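Fucolectin-related protein (Streptococcus pneumoniae, PDB 2WMF) is a family 98 glycoside hydrolase that probably recognises and cleaves host blood-group carbohydrate antigens through its catalytic module. Local coordinates at residues Leu448-Tyr451 and Ser457-Leu460; Tyr556-Asp561 and His565-Thr570. All coordinates share one frame; numbering follows the deposited sequence.

Contact 1: Leu448-Tyr451 and Ser457-Leu460; sequences LPMY and SLSL
Leu448 and Leu458 face each other as a hydrogen-bonded antiparallel pair, their side chains rising off the sheet next to each other. They meet branch to branch, with CD1 of Leu448 4.2 Å from CD2 of Leu458. The two arrive there by different torsions. Leu448 keeps CG beside its backbone N (chi1 -51°), which sets CG 3.6 Å from Leu458 O; Leu458 instead swings CG anti to its own N (chi1 -177°). Met450, two residues on from Leu448 in the same segment, meets the leucine beside it. Bent at both chi2 and chi3, its chain slants over Leu458, so that SD comes within 4.0 Å of Leu458 CB and the terminal CE lies 4.2 Å from Leu458 CD1. Two reciprocal backbone bonds hold the pair, Leu448 N to Leu458 O at 2.8 Å and Leu458 N to Leu448 O at 2.9 Å. The contact lies near the turn of the hairpin formed by strands 444-449 and 457-462. Strand 529-536 flanks the latter in the same antiparallel sheet, and beneath the leucines and Met450 pack Trp431 and Ile433 of strand 430-434 and Val470 of strand 467-472, so that the two antiparallel sheets pack face to face, as in a beta sandwich.

Contact 2: Tyr556-Asp561 and His565-Thr570; sequences YTENWD and HVYTIT
Strands 556-561 and 566-570 run antiparallel, their axes 4.7 Å apart at closest approach, with a G1 beta bulge at the turn end of the hairpin, where His565 and Val566 both face Asp561; there His565 N gives Asp561 O a weak bond and Val566 N a longer one. Trp560, Tyr567, Glu558, Ile569 and Tyr556 share one side. The benzo edge of Trp560 points at the face of His565 in an offset edge-to-face pair, planes at 85°, while CB of Tyr567 sits at the indole edge, 3.7 Å from Trp560 CE3. With CG anti to the backbone N (chi1 174°), Tyr567 reaches diagonally across to Glu558, two residues before its own partner Trp560, and its OH donates to Glu558 OE2 at 2.7 Å. That carboxylate is met on its anti side and stands nearly perpendicular to the ring. Farther along, Ile569 CD1 approaches Tyr556 CD1 to 3.6 Å. The other side is mostly polar; at its far end one water bridges Thr557 OG1 (3.2 Å) and Thr570 OG1 (2.8 Å). One side thus combines aromatic and aliphatic packing with a short bond to a carboxylate, which would tend to keep Glu558 ionised, whereas the Thr557-Thr570 pair is bridged by a water.

Each contact joins the two strands of a hairpin in one six-stranded antiparallel sheet of the C-terminal region. Their centres are about 15 Å apart, and strand 529-536 separates them by pairing with 457-462 on one flank and 566-573 on the other. Contact 1 is the more buried: its leucines are buried against the second sheet, and apart from two backbone bonds it relies on aliphatic carbon and sulphur. Contact 2 is a surface contact and includes 554-561, an outermost strand of the sheet within this chain, although Tyr567 and Ile569 are buried. It buries more than twice the area, 616 against 258 Å², and mixes aromatic rings, a carboxylate and a water with its longer series of backbone bonds.

Contact 1: Leu448-Tyr451 and Ser457-Leu460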
ATOM      1  N   LEU A 448      -9.981   2.050 -23.557  1.00  8.95           N
ATOM      2  CA  LEU A 448      -8.575   1.717 -23.607  1.00  8.95           C
ATOM      3  C   LEU A 448      -8.174   1.159 -24.979  1.00  8.12           C
ATOM      4  O   LEU A 448      -8.524   0.032 -25.336  1.00  9.10           O
ATOM      5  CB  LEU A 448      -8.299   0.663 -22.542  1.00  8.89           C
ATOM      6  CG  LEU A 448      -8.755   0.883 -21.107  1.00  7.67           C
ATOM      7  CD1 LEU A 448      -8.482  -0.340 -20.210  1.00 10.99           C
ATOM      8  CD2 LEU A 448      -8.150   2.160 -20.523  1.00  9.50           C
ATOM      9  N   PRO A 449      -7.420   1.954 -25.749  1.00  9.55           N
ATOM     10  CA  PRO A 449      -6.779   1.388 -26.948  1.00  9.49           C
ATOM     11  C   PRO A 449      -5.933   0.193 -26.518  1.00  9.97           C
ATOM     12  O   PRO A 449      -5.372   0.178 -25.409  1.00 10.23           O
ATOM     13  CB  PRO A 449      -5.863   2.519 -27.430  1.00 10.97           C
ATOM     14  CG  PRO A 449      -6.425   3.789 -26.832  1.00 11.71           C
ATOM     15  CD  PRO A 449      -6.989   3.336 -25.502  1.00 10.49           C
ATOM     16  N   MET A 450      -5.836  -0.800 -27.390  1.00  9.23           N
ATOM     17  CA  MET A 450      -5.074  -1.997 -27.070  1.00  9.31           C
ATOM     18  C   MET A 450      -3.861  -2.089 -27.994  1.00  8.91           C
ATOM     19  O   MET A 450      -3.815  -1.464 -29.046  1.00  9.73           O
ATOM     20  CB  MET A 450      -5.975  -3.238 -27.168  1.00  9.37           C
ATOM     21  CG  MET A 450      -7.175  -3.212 -26.125  1.00 12.07           C
ATOM     22  SD  MET A 450      -6.604  -3.240 -24.399  1.00 11.17           S
ATOM     23  CE  MET A 450      -6.484  -5.028 -24.222  1.00 13.30           C
ATOM     24  N   TYR A 451      -2.849  -2.817 -27.531  1.00  7.59           N
ATOM     25  CA  TYR A 451      -1.504  -2.782 -28.150  1.00  8.29           C
ATOM     26  C   TYR A 451      -1.193  -4.066 -28.918  1.00  8.85           C
ATOM     27  O   TYR A 451      -0.112  -4.205 -29.487  1.00  9.46           O
ATOM     28  CB  TYR A 451      -0.434  -2.518 -27.088  1.00  8.39           C
ATOM     29  CG  TYR A 451      -0.481  -1.118 -26.439  1.00  9.35           C
ATOM     30  CD1 TYR A 451       0.597  -0.243 -26.536  1.00  9.78           C
ATOM     31  CD2 TYR A 451      -1.612  -0.703 -25.698  1.00  7.97           C
ATOM     32  CE1 TYR A 451       0.589   1.022 -25.921  1.00  8.37           C
ATOM     33  CE2 TYR A 451      -1.628   0.562 -25.070  1.00  8.50           C
ATOM     34  CZ  TYR A 451      -0.555   1.424 -25.205  1.00 10.81           C
ATOM     35  OH  TYR A 451      -0.583   2.673 -24.592  1.00 10.45           O
ATOM     36  N   SER A 457     -10.025  -2.155 -29.089  1.00 10.64           N
ATOM     37  CA  SER A 457     -10.120  -1.402 -27.865  1.00 10.71           C
ATOM     38  C   SER A 457     -10.959  -2.155 -26.862  1.00  9.95           C
ATOM     39  O   SER A 457     -11.679  -3.084 -27.195  1.00 10.03           O
ATOM     40  CB  SER A 457     -10.658   0.003 -28.103  1.00 12.37           C
ATOM     41  OG  SER A 457     -12.012  -0.061 -28.475  1.00 14.67           O
ATOM     42  N   LEU A 458     -10.789  -1.787 -25.596  1.00 10.27           N
ATOM     43  CA  LEU A 458     -11.499  -2.431 -24.493  1.00 10.38           C
ATOM     44  C   LEU A 458     -12.046  -1.310 -23.628  1.00 10.32           C
ATOM     45  O   LEU A 458     -11.317  -0.417 -23.208  1.00 10.95           O
ATOM     46  CB  LEU A 458     -10.539  -3.350 -23.728  1.00 11.36           C
ATOM     47  CG  LEU A 458     -11.072  -4.172 -22.570  1.00 12.57           C
ATOM     48  CD1 LEU A 458     -10.167  -5.378 -22.325  1.00 16.80           C
ATOM     49  CD2 LEU A 458     -11.150  -3.352 -21.281  1.00 16.38           C
ATOM     50  N   SER A 459     -13.343  -1.319 -23.417  1.00  9.69           N
ATOM     51  CA  SER A 459     -13.949  -0.374 -22.494  1.00  8.72           C
ATOM     52  C   SER A 459     -14.456  -1.019 -21.199  1.00  8.21           C
ATOM     53  O   SER A 459     -14.848  -2.181 -21.166  1.00  7.73           O
ATOM     54  CB  SER A 459     -15.137   0.269 -23.217  1.00  9.67           C
ATOM     55  OG  SER A 459     -14.659   1.033 -24.323  1.00 11.75           O
ATOM     56  N   LEU A 460     -14.511  -0.202 -20.133  1.00  9.30           N
ATOM     57  CA  LEU A 460     -15.034  -0.633 -18.840  1.00  9.50           C
ATOM     58  C   LEU A 460     -15.932   0.455 -18.247  1.00  8.87           C
ATOM     59  O   LEU A 460     -15.599   1.672 -18.322  1.00  9.21           O
ATOM     60  CB  LEU A 460     -13.905  -0.940 -17.818  1.00  8.94           C
ATOM     61  CG  LEU A 460     -13.106  -2.211 -18.080  1.00 10.67           C
ATOM     62  CD1 LEU A 460     -11.769  -2.164 -17.333  1.00 13.31           C
ATOM     63  CD2 LEU A 460     -13.946  -3.375 -17.540  1.00 15.40           C
TER

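Contact 2: Tyr556-Asp561 and His565-Thr570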
ATOM      1  N   TYR A 556     -22.947 -13.442 -14.731  1.00 15.15           N
ATOM      2  CA  TYR A 556     -22.603 -12.704 -15.943  1.00 15.92           C
ATOM      3  C   TYR A 556     -23.525 -13.010 -17.119  1.00 16.88           C
ATOM      4  O   TYR A 556     -24.177 -14.062 -17.154  1.00 17.62           O
ATOM      5  CB  TYR A 556     -21.133 -12.932 -16.339  1.00 16.64           C
ATOM      6  CG  TYR A 556     -20.821 -14.340 -16.788  1.00 16.17           C
ATOM      7  CD1 TYR A 556     -20.799 -14.666 -18.138  1.00 20.11           C
ATOM      8  CD2 TYR A 556     -20.528 -15.341 -15.861  1.00 16.71           C
ATOM      9  CE1 TYR A 556     -20.516 -15.963 -18.558  1.00 19.91           C
ATOM     10  CE2 TYR A 556     -20.249 -16.648 -16.273  1.00 18.32           C
ATOM     11  CZ  TYR A 556     -20.244 -16.946 -17.623  1.00 20.08           C
ATOM     12  OH  TYR A 556     -19.944 -18.229 -18.025  1.00 20.36           O
ATOM     13  N   THR A 557     -23.613 -12.040 -18.023  1.00 17.78           N
ATOM     14  CA  THR A 557     -24.266 -12.208 -19.329  1.00 18.37           C
ATOM     15  C   THR A 557     -23.250 -11.846 -20.394  1.00 18.24           C
ATOM     16  O   THR A 557     -22.438 -10.958 -20.203  1.00 16.98           O
ATOM     17  CB  THR A 557     -25.556 -11.354 -19.472  1.00 18.91           C
ATOM     18  OG1 THR A 557     -25.266  -9.964 -19.731  1.00 25.06           O
ATOM     19  CG2 THR A 557     -26.446 -11.520 -18.272  1.00 18.68           C
ATOM     20  N   GLU A 558     -23.286 -12.584 -21.506  1.00 18.29           N
ATOM     21  CA  GLU A 558     -22.414 -12.331 -22.665  1.00 18.84           C
ATOM     22  C   GLU A 558     -23.255 -11.820 -23.835  1.00 19.32           C
ATOM     23  O   GLU A 558     -24.447 -12.145 -23.936  1.00 19.72           O
ATOM     24  CB  GLU A 558     -21.752 -13.623 -23.106  1.00 19.52           C
ATOM     25  CG  GLU A 558     -20.822 -14.193 -22.086  1.00 21.29           C
ATOM     26  CD  GLU A 558     -20.178 -15.473 -22.534  1.00 21.65           C
ATOM     27  OE1 GLU A 558     -20.763 -16.548 -22.280  1.00 24.50           O
ATOM     28  OE2 GLU A 558     -19.071 -15.404 -23.102  1.00 25.16           O
ATOM     29  N   ASN A 559     -22.634 -11.059 -24.725  1.00 17.88           N
ATOM     30  CA  ASN A 559     -23.296 -10.565 -25.911  1.00 18.55           C
ATOM     31  C   ASN A 559     -22.255 -10.463 -27.038  1.00 18.52           C
ATOM     32  O   ASN A 559     -21.171  -9.927 -26.841  1.00 18.61           O
ATOM     33  CB  ASN A 559     -23.910  -9.215 -25.583  1.00 19.33           C
ATOM     34  CG  ASN A 559     -24.842  -8.693 -26.670  1.00 21.30           C
ATOM     35  OD1 ASN A 559     -24.976  -9.287 -27.738  1.00 28.67           O
ATOM     36  ND2 ASN A 559     -25.453  -7.532 -26.402  1.00 24.85           N
ATOM     37  N   TRP A 560     -22.534 -11.068 -28.188  1.00 18.78           N
ATOM     38  CA  TRP A 560     -21.654 -10.975 -29.345  1.00 19.33           C
ATOM     39  C   TRP A 560     -22.403 -10.369 -30.526  1.00 19.28           C
ATOM     40  O   TRP A 560     -23.529 -10.793 -30.839  1.00 19.45           O
ATOM     41  CB  TRP A 560     -21.116 -12.363 -29.688  1.00 20.59           C
ATOM     42  CG  TRP A 560     -20.362 -12.435 -30.964  1.00 19.94           C
ATOM     43  CD1 TRP A 560     -20.745 -13.088 -32.104  1.00 22.34           C
ATOM     44  CD2 TRP A 560     -19.063 -11.892 -31.236  1.00 19.47           C
ATOM     45  NE1 TRP A 560     -19.782 -12.953 -33.069  1.00 21.54           N
ATOM     46  CE2 TRP A 560     -18.734 -12.241 -32.561  1.00 20.95           C
ATOM     47  CE3 TRP A 560     -18.142 -11.153 -30.483  1.00 21.47           C
ATOM     48  CZ2 TRP A 560     -17.539 -11.848 -33.161  1.00 21.54           C
ATOM     49  CZ3 TRP A 560     -16.961 -10.755 -31.077  1.00 21.56           C
ATOM     50  CH2 TRP A 560     -16.662 -11.118 -32.407  1.00 21.89           C
ATOM     51  N   ASP A 561     -21.797  -9.387 -31.183  1.00 18.95           N
ATOM     52  CA  ASP A 561     -22.368  -8.836 -32.426  1.00 20.21           C
ATOM     53  C   ASP A 561     -21.436  -9.285 -33.550  1.00 21.16           C
ATOM     54  O   ASP A 561     -20.303  -8.830 -33.647  1.00 19.97           O
ATOM     55  CB  ASP A 561     -22.472  -7.310 -32.347  1.00 19.05           C
ATOM     56  CG  ASP A 561     -23.207  -6.692 -33.528  1.00 20.39           C
ATOM     57  OD1 ASP A 561     -22.969  -7.099 -34.667  1.00 22.12           O
ATOM     58  OD2 ASP A 561     -23.987  -5.738 -33.326  1.00 21.39           O
ATOM     59  N   HIS A 565     -18.224  -7.259 -34.698  1.00 19.04           N
ATOM     60  CA  HIS A 565     -17.175  -7.967 -33.947  1.00 19.29           C
ATOM     61  C   HIS A 565     -16.984  -7.362 -32.551  1.00 17.86           C
ATOM     62  O   HIS A 565     -15.858  -7.183 -32.054  1.00 17.06           O
ATOM     63  CB  HIS A 565     -15.854  -8.038 -34.735  1.00 21.67           C
ATOM     64  CG  HIS A 565     -15.886  -9.046 -35.844  1.00 26.46           C
ATOM     65  ND1 HIS A 565     -15.269 -10.286 -35.752  1.00 30.04           N
ATOM     66  CD2 HIS A 565     -16.493  -9.011 -37.053  1.00 30.11           C
ATOM     67  CE1 HIS A 565     -15.501 -10.963 -36.867  1.00 30.40           C
ATOM     68  NE2 HIS A 565     -16.232 -10.208 -37.673  1.00 31.71           N
ATOM     69  N   VAL A 566     -18.115  -7.092 -31.910  1.00 15.52           N
ATOM     70  CA  VAL A 566     -18.087  -6.546 -30.551  1.00 14.90           C
ATOM     71  C   VAL A 566     -18.559  -7.591 -29.546  1.00 14.24           C
ATOM     72  O   VAL A 566     -19.625  -8.155 -29.683  1.00 13.65           O
ATOM     73  CB  VAL A 566     -18.893  -5.245 -30.422  1.00 14.35           C
ATOM     74  CG1 VAL A 566     -18.958  -4.780 -28.918  1.00 14.09           C
ATOM     75  CG2 VAL A 566     -18.305  -4.165 -31.318  1.00 15.44           C
ATOM     76  N   TYR A 567     -17.725  -7.866 -28.547  1.00 14.01           N
ATOM     77  CA  TYR A 567     -18.089  -8.787 -27.487  1.00 14.30           C
ATOM     78  C   TYR A 567     -18.306  -7.944 -26.220  1.00 13.52           C
ATOM     79  O   TYR A 567     -17.421  -7.152 -25.853  1.00 14.77           O
ATOM     80  CB  TYR A 567     -16.962  -9.795 -27.296  1.00 15.47           C
ATOM     81  CG  TYR A 567     -17.160 -10.712 -26.115  1.00 16.39           C
ATOM     82  CD1 TYR A 567     -18.068 -11.779 -26.159  1.00 18.43           C
ATOM     83  CD2 TYR A 567     -16.504 -10.461 -24.902  1.00 19.17           C
ATOM     84  CE1 TYR A 567     -18.251 -12.619 -25.044  1.00 18.92           C
ATOM     85  CE2 TYR A 567     -16.683 -11.274 -23.789  1.00 19.35           C
ATOM     86  CZ  TYR A 567     -17.563 -12.346 -23.840  1.00 20.50           C
ATOM     87  OH  TYR A 567     -17.709 -13.121 -22.671  1.00 21.32           O
ATOM     88  N   THR A 568     -19.426  -8.167 -25.529  1.00 13.07           N
ATOM     89  CA  THR A 568     -19.679  -7.505 -24.242  1.00 13.07           C
ATOM     90  C   THR A 568     -19.940  -8.577 -23.179  1.00 12.45           C
ATOM     91  O   THR A 568     -20.719  -9.525 -23.396  1.00 13.50           O
ATOM     92  CB  THR A 568     -20.900  -6.571 -24.285  1.00 13.09           C
ATOM     93  OG1 THR A 568     -20.762  -5.633 -25.347  1.00 14.78           O
ATOM     94  CG2 THR A 568     -21.097  -5.798 -22.929  1.00 13.68           C
ATOM     95  N   ILE A 569     -19.250  -8.460 -22.051  1.00 12.58           N
ATOM     96  CA  ILE A 569     -19.581  -9.263 -20.880  1.00 12.31           C
ATOM     97  C   ILE A 569     -19.987  -8.328 -19.742  1.00 12.11           C
ATOM     98  O   ILE A 569     -19.267  -7.378 -19.401  1.00 11.15           O
ATOM     99  CB  ILE A 569     -18.461 -10.279 -20.456  1.00 13.01           C
ATOM    100  CG1 ILE A 569     -19.006 -11.169 -19.331  1.00 13.33           C
ATOM    101  CG2 ILE A 569     -17.217  -9.564 -20.089  1.00 14.67           C
ATOM    102  CD1 ILE A 569     -18.213 -12.389 -19.076  1.00 13.99           C
ATOM    103  N   THR A 570     -21.173  -8.594 -19.188  1.00 12.65           N
ATOM    104  CA  THR A 570     -21.755  -7.814 -18.093  1.00 12.74           C
ATOM    105  C   THR A 570     -21.610  -8.686 -16.875  1.00 13.21           C
ATOM    106  O   THR A 570     -22.213  -9.739 -16.819  1.00 15.30           O
ATOM    107  CB  THR A 570     -23.233  -7.529 -18.412  1.00 13.74           C
ATOM    108  OG1 THR A 570     -23.246  -6.813 -19.644  1.00 16.97           O
ATOM    109  CG2 THR A 570     -23.839  -6.674 -17.338  1.00 14.84           C
TER
HETATM  110  O   HOH W   1     -23.527  -8.387 -21.915  1.00 17.37           O